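Local coordinates for protein Methylcobalamin\: coenzyme M methyltransferase (Methanosarcina mazei, PDB 4AY7) that transfers a methyl group from a methylated corrinoid to coenzyme M during methanogenesis, with zinc as its cofactor, at residues Asp179-Ala184 and Arg225-Ser230; Asp304-Glu309 and Leu333-Ala338. One frame throughout, in Å; residues are numbered along the deposited sequence.

Interaction 1 (Asp179-Ala184 and Arg225-Ser230); sequences DLLEQA and RQFLKS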
loop_
_atom_site.group_PDB
_atom_site.type_symbol
_atom_site.label_atom_id
_atom_site.label_comp_id
_atom_site.label_asym_id
_atom_site.label_seq_id
_atom_site.Cartn_x
_atom_site.Cartn_y
_atom_site.Cartn_z
ATOM N N ASP A 179 22.764 -16.166 4.119
ATOM C CA ASP A 179 21.894 -17.125 4.798
ATOM C C ASP A 179 20.981 -16.437 5.780
ATOM O O ASP A 179 19.843 -16.863 5.975
ATOM C CB ASP A 179 22.666 -18.159 5.584
ATOM C CG ASP A 179 22.824 -19.416 4.863
ATOM O OD1 ASP A 179 22.970 -19.355 3.626
ATOM O OD2 ASP A 179 22.843 -20.487 5.506
ATOM N N LEU A 180 21.518 -15.458 6.511
ATOM C CA LEU A 180 20.714 -14.727 7.479
ATOM C C LEU A 180 19.687 -13.798 6.797
ATOM O O LEU A 180 18.510 -13.711 7.136
ATOM C CB LEU A 180 21.612 -13.924 8.467
ATOM C CG LEU A 180 22.530 -14.666 9.430
ATOM C CD1 LEU A 180 23.349 -13.610 10.172
ATOM C CD2 LEU A 180 21.779 -15.541 10.431
ATOM N N LEU A 181 20.164 -13.094 5.810
ATOM C CA LEU A 181 19.278 -12.392 4.909
ATOM C C LEU A 181 18.087 -13.260 4.438
ATOM O O LEU A 181 16.905 -12.844 4.571
ATOM C CB LEU A 181 20.017 -11.865 3.693
ATOM C CG LEU A 181 19.143 -10.902 2.914
ATOM C CD1 LEU A 181 19.409 -9.464 3.310
ATOM C CD2 LEU A 181 19.424 -11.068 1.419
ATOM N N GLU A 182 18.386 -14.453 3.908
ATOM C CA GLU A 182 17.311 -15.354 3.502
ATOM C C GLU A 182 16.419 -15.911 4.561
ATOM O O GLU A 182 15.205 -16.013 4.357
ATOM C CB GLU A 182 17.838 -16.517 2.657
ATOM C CG GLU A 182 18.313 -16.087 1.285
ATOM C CD GLU A 182 18.585 -17.322 0.419
ATOM O OE1 GLU A 182 17.707 -18.239 0.311
ATOM O OE2 GLU A 182 19.711 -17.401 -0.086
ATOM N N GLN A 183 16.978 -16.210 5.725
ATOM C CA GLN A 183 16.130 -16.661 6.834
ATOM C C GLN A 183 15.146 -15.584 7.245
ATOM O O GLN A 183 13.975 -15.877 7.463
ATOM C CB GLN A 183 16.977 -17.058 8.022
ATOM C CG GLN A 183 16.161 -17.813 9.020
ATOM C CD GLN A 183 16.986 -18.235 10.206
ATOM O OE1 GLN A 183 18.255 -18.177 10.205
ATOM N NE2 GLN A 183 16.283 -18.710 11.224
ATOM N N ALA A 184 15.614 -14.337 7.335
ATOM C CA ALA A 184 14.702 -13.229 7.692
ATOM C C ALA A 184 13.586 -12.982 6.685
ATOM O O ALA A 184 12.402 -12.768 7.041
ATOM C CB ALA A 184 15.514 -11.951 7.913
ATOM N N ARG A 225 16.594 -8.963 -7.761
ATOM C CA ARG A 225 16.429 -10.168 -8.602
ATOM C C ARG A 225 16.952 -11.406 -7.932
ATOM O O ARG A 225 16.345 -12.453 -8.029
ATOM C CB ARG A 225 17.057 -10.004 -9.977
ATOM C CG ARG A 225 16.261 -9.023 -10.824
ATOM C CD ARG A 225 16.938 -8.786 -12.132
ATOM N NE ARG A 225 18.151 -7.963 -12.082
ATOM C CZ ARG A 225 18.182 -6.653 -12.268
ATOM N NH1 ARG A 225 17.074 -5.943 -12.464
ATOM N NH2 ARG A 225 19.348 -6.062 -12.267
ATOM N N GLN A 226 18.030 -11.290 -7.182
ATOM C CA GLN A 226 18.625 -12.466 -6.577
ATOM C C GLN A 226 17.823 -12.990 -5.354
ATOM O O GLN A 226 17.668 -14.244 -5.189
ATOM C CB GLN A 226 20.040 -12.187 -6.106
ATOM C CG GLN A 226 20.531 -13.469 -5.512
ATOM C CD GLN A 226 22.023 -13.548 -5.389
ATOM O OE1 GLN A 226 22.737 -12.536 -5.542
ATOM N NE2 GLN A 226 22.502 -14.726 -5.012
ATOM N N PHE A 227 17.355 -12.050 -4.505
ATOM C CA PHE A 227 16.717 -12.402 -3.207
ATOM C C PHE A 227 15.274 -11.990 -2.952
ATOM O O PHE A 227 14.536 -12.704 -2.249
ATOM C CB PHE A 227 17.499 -11.833 -2.018
ATOM C CG PHE A 227 18.965 -12.169 -2.022
ATOM C CD1 PHE A 227 19.389 -13.435 -1.752
ATOM C CD2 PHE A 227 19.912 -11.177 -2.282
ATOM C CE1 PHE A 227 20.743 -13.721 -1.764
ATOM C CE2 PHE A 227 21.258 -11.459 -2.326
ATOM C CZ PHE A 227 21.675 -12.719 -2.056
ATOM N N LEU A 228 14.874 -10.846 -3.506
ATOM C CA LEU A 228 13.590 -10.212 -3.131
ATOM C C LEU A 228 12.458 -10.704 -3.983
ATOM O O LEU A 228 11.389 -11.013 -3.468
ATOM C CB LEU A 228 13.757 -8.718 -3.166
ATOM C CG LEU A 228 14.943 -8.122 -2.382
ATOM C CD1 LEU A 228 14.887 -6.563 -2.388
ATOM C CD2 LEU A 228 15.057 -8.707 -0.934
ATOM N N LYS A 229 12.682 -10.822 -5.297
ATOM C CA LYS A 229 11.642 -11.196 -6.250
ATOM C C LYS A 229 10.934 -12.491 -5.838
ATOM O O LYS A 229 9.707 -12.550 -5.854
ATOM C CB LYS A 229 12.276 -11.360 -7.636
ATOM C CG LYS A 229 11.300 -11.552 -8.751
ATOM C CD LYS A 229 12.044 -11.400 -10.083
ATOM C CE LYS A 229 11.334 -12.093 -11.202
ATOM N NZ LYS A 229 11.731 -11.560 -12.570
ATOM N N SER A 230 11.711 -13.501 -5.446
ATOM C CA SER A 230 11.107 -14.792 -5.082
ATOM C C SER A 230 10.171 -14.737 -3.903
ATOM O O SER A 230 9.129 -15.442 -3.916
ATOM C CB SER A 230 12.150 -15.934 -4.894
ATOM O OG SER A 230 12.980 -15.605 -3.792
#

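Interaction 2 (Asp304-Glu309 and Leu333-Ala338); sequences DKIKAE and LENVKA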
loop_
_atom_site.group_PDB
_atom_site.type_symbol
_atom_site.label_atom_id
_atom_site.label_comp_id
_atom_site.label_asym_id
_atom_site.label_seq_id
_atom_site.Cartn_x
_atom_site.Cartn_y
_atom_site.Cartn_z
ATOM N N ASP A 304 -6.247 22.677 -10.449
ATOM C CA ASP A 304 -6.111 22.519 -11.887
ATOM C C ASP A 304 -4.863 21.812 -12.316
ATOM O O ASP A 304 -4.864 21.205 -13.403
ATOM C CB ASP A 304 -6.208 23.870 -12.615
ATOM C CG ASP A 304 -7.612 24.443 -12.578
ATOM O OD1 ASP A 304 -8.552 23.666 -12.262
ATOM O OD2 ASP A 304 -7.788 25.656 -12.867
ATOM N N LYS A 305 -3.813 21.866 -11.476
ATOM C CA LYS A 305 -2.607 21.106 -11.737
ATOM C C LYS A 305 -2.807 19.616 -11.473
ATOM O O LYS A 305 -2.332 18.735 -12.228
ATOM C CB LYS A 305 -1.481 21.691 -10.974
ATOM C CG LYS A 305 -0.093 21.121 -11.206
ATOM C CD LYS A 305 0.753 21.358 -9.941
ATOM C CE LYS A 305 2.135 20.638 -9.973
ATOM N NZ LYS A 305 3.195 21.676 -10.026
ATOM N N ILE A 306 -3.562 19.291 -10.420
ATOM C CA ILE A 306 -3.953 17.915 -10.102
ATOM C C ILE A 306 -4.783 17.370 -11.274
ATOM O O ILE A 306 -4.495 16.260 -11.753
ATOM C CB ILE A 306 -4.698 17.820 -8.779
ATOM C CG1 ILE A 306 -3.779 18.281 -7.650
ATOM C CG2 ILE A 306 -5.358 16.449 -8.522
ATOM C CD1 ILE A 306 -4.526 18.632 -6.323
ATOM N N LYS A 307 -5.752 18.132 -11.765
ATOM C CA LYS A 307 -6.625 17.630 -12.871
ATOM C C LYS A 307 -5.832 17.426 -14.152
ATOM O O LYS A 307 -5.989 16.400 -14.798
ATOM C CB LYS A 307 -7.866 18.473 -13.117
ATOM C CG LYS A 307 -8.798 18.545 -11.906
ATOM C CD LYS A 307 -10.249 18.868 -12.261
ATOM C CE LYS A 307 -10.429 20.269 -12.726
ATOM N NZ LYS A 307 -11.861 20.679 -13.069
ATOM N N ALA A 308 -4.937 18.345 -14.447
ATOM C CA ALA A 308 -4.080 18.220 -15.599
ATOM C C ALA A 308 -3.190 16.943 -15.579
ATOM O O ALA A 308 -3.074 16.221 -16.596
ATOM C CB ALA A 308 -3.234 19.464 -15.796
ATOM N N GLU A 309 -2.567 16.658 -14.454
ATOM C CA GLU A 309 -1.670 15.514 -14.330
ATOM C C GLU A 309 -2.463 14.234 -14.267
ATOM O O GLU A 309 -1.988 13.236 -14.776
ATOM C CB GLU A 309 -0.726 15.675 -13.109
ATOM C CG GLU A 309 0.241 16.840 -13.388
ATOM C CD GLU A 309 1.136 17.175 -12.179
ATOM O OE1 GLU A 309 1.211 16.337 -11.226
ATOM O OE2 GLU A 309 1.747 18.303 -12.183
ATOM N N LEU A 333 -8.707 18.382 1.502
ATOM C CA LEU A 333 -9.797 17.586 0.946
ATOM C C LEU A 333 -10.088 17.928 -0.547
ATOM O O LEU A 333 -10.277 17.014 -1.387
ATOM C CB LEU A 333 -11.063 17.739 1.792
ATOM C CG LEU A 333 -12.316 16.976 1.343
ATOM C CD1 LEU A 333 -11.965 15.505 1.360
ATOM C CD2 LEU A 333 -13.524 17.242 2.255
ATOM N N GLU A 334 -10.146 19.201 -0.874
ATOM C CA GLU A 334 -10.525 19.604 -2.209
ATOM C C GLU A 334 -9.478 19.061 -3.215
ATOM O O GLU A 334 -9.772 18.881 -4.386
ATOM C CB GLU A 334 -10.650 21.135 -2.322
ATOM C CG GLU A 334 -9.356 21.882 -1.990
ATOM C CD GLU A 334 -9.264 23.319 -2.527
ATOM O OE1 GLU A 334 -10.288 24.031 -2.540
ATOM O OE2 GLU A 334 -8.134 23.709 -2.952
ATOM N N ASN A 335 -8.255 18.884 -2.790
ATOM C CA ASN A 335 -7.195 18.391 -3.690
ATOM C C ASN A 335 -7.420 16.891 -3.967
ATOM O O ASN A 335 -7.272 16.442 -5.106
ATOM C CB ASN A 335 -5.802 18.663 -3.123
ATOM C CG ASN A 335 -5.440 20.131 -3.187
ATOM O OD1 ASN A 335 -6.309 20.937 -3.479
ATOM N ND2 ASN A 335 -4.186 20.482 -2.939
ATOM N N VAL A 336 -7.882 16.163 -2.977
ATOM C CA VAL A 336 -8.250 14.725 -3.229
ATOM C C VAL A 336 -9.463 14.620 -4.170
ATOM O O VAL A 336 -9.500 13.806 -5.145
ATOM C CB VAL A 336 -8.586 13.982 -1.914
ATOM C CG1 VAL A 336 -8.957 12.521 -2.271
ATOM C CG2 VAL A 336 -7.434 14.060 -0.900
ATOM N N LYS A 337 -10.439 15.494 -3.951
ATOM C CA LYS A 337 -11.621 15.540 -4.775
ATOM C C LYS A 337 -11.336 15.915 -6.252
ATOM O O LYS A 337 -12.085 15.561 -7.151
ATOM C CB LYS A 337 -12.634 16.551 -4.221
ATOM C CG LYS A 337 -13.268 16.105 -2.925
ATOM C CD LYS A 337 -14.308 17.056 -2.415
ATOM C CE LYS A 337 -15.587 16.835 -3.186
ATOM N NZ LYS A 337 -16.529 17.782 -2.533
ATOM N N ALA A 338 -10.246 16.654 -6.456
ATOM C CA ALA A 338 -9.805 17.048 -7.784
ATOM C C ALA A 338 -9.396 15.819 -8.555
ATOM O O ALA A 338 -9.555 15.799 -9.750
ATOM C CB ALA A 338 -8.676 18.066 -7.735
#

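Interaction 1 (Asp179-Ala184 and Arg225-Ser230)
Leu181 and Glu182 meet Phe227 across two neighbouring helices, and no hydrogen bond joins the two segments, so the aromatic ring carries the contact. Phe227 leaves a helix that widens into a pi-type turn at 225-228, and its CB already lies 4.0 Å from Leu181 CD2. Phe227 CG comes closest, 3.6 Å from Leu181 CD2, and Phe227 CD2 is almost as near. Phe227 CD1 divides its contacts between Leu181 CD2 and the aliphatic CG of Glu182, the latter at 4.2 Å. Farther out, Phe227 CE1 lies 4.2 Å from Glu182 OE2, while Phe227 CE2 still touches the leucine methyl. Leu181 CD2 thus sits over one face, displaced from the middle toward the rim, in a CH-pi contact 3.8 Å from the Phe227 ring centroid and 19° off the ring normal. With CG anti to the backbone N (chi1 -168°), Leu181 is carried toward helix 221-238, where its CD2 lies over the ring. The opposite face is covered from within the same helix by Gln226 CG, which lies over the ring centre, so the ring is held between a methyl and a methylene. The carboxylate of Glu182, turned 45° from the ring plane, has its salt-bridge partner in Arg231 through OE1; Arg231 also hydrogen-bonds the carbonyl oxygen of Phe227, tying the polar edge of the interface to the ring's own backbone. Replacing Phe227 by alanine would take away the ring, and is likely to open a gap between the helices and leave the Leu181 methyl without the surface it rests on. Thr178 and Leu185 of helix 178-202 also touch the ring. Helices 178-202 and 221-238, with strand 206-210 between them in the chain, pack here as adjacent outer helices of a TIM barrel.

Interaction 2 (Asp304-Glu309 and Leu333-Ala338)
Ile306 and Lys307 face Asn335 and Ala338 across two helices that run in nearly the same direction, their short axes inclined by 25° and 9.0 Å apart at closest approach. The backbones come nearest at Lys307 and Ala338, with CA atoms 6.0 Å apart, a closeness to which the small alanine side chain is well suited. Ile306 spreads its two branches over one turn of the partner helix. Ile306 CG2, anti to the backbone N, touches Ala338 CB at 3.8 Å. Ile306 CD1, at the end of the other branch, presses against Asn335 CB at 3.4 Å and also meets the amide carbon CG. These are the last two outer helices of the TIM barrel, 303-315 and 333-346, linked through strand 320-323 as successive helices of the barrel's beta-alpha repeat. The amide ND2 of Asn335 is hydrogen-bonded to the carbonyl oxygen of Leu298. Beside this, Lys307 lays its CG 3.6 Å from Ala338 O, and the chain then bends at chi3 (-70°), with NZ in a salt bridge to Glu345 farther along helix 333-346.

Interaction 1 precedes interaction 2 in the chain, and the two lie on opposite sides of its centre, 40 Å apart between centres and about 27 Å between nearest atoms. They share no helix, yet they belong to one barrel, outside its parallel sheet: strand 206-210 separates the segments of interaction 1 in sequence, and strand 320-323 those of interaction 2. Each contact thus joins successive helices of the outer layer at a separate place on the wall. Both lie away from the zinc and coenzyme M sites, although strand 242-246, after helix 221-238, ends at the zinc ligand His246, and Cys325 follows strand 320-323.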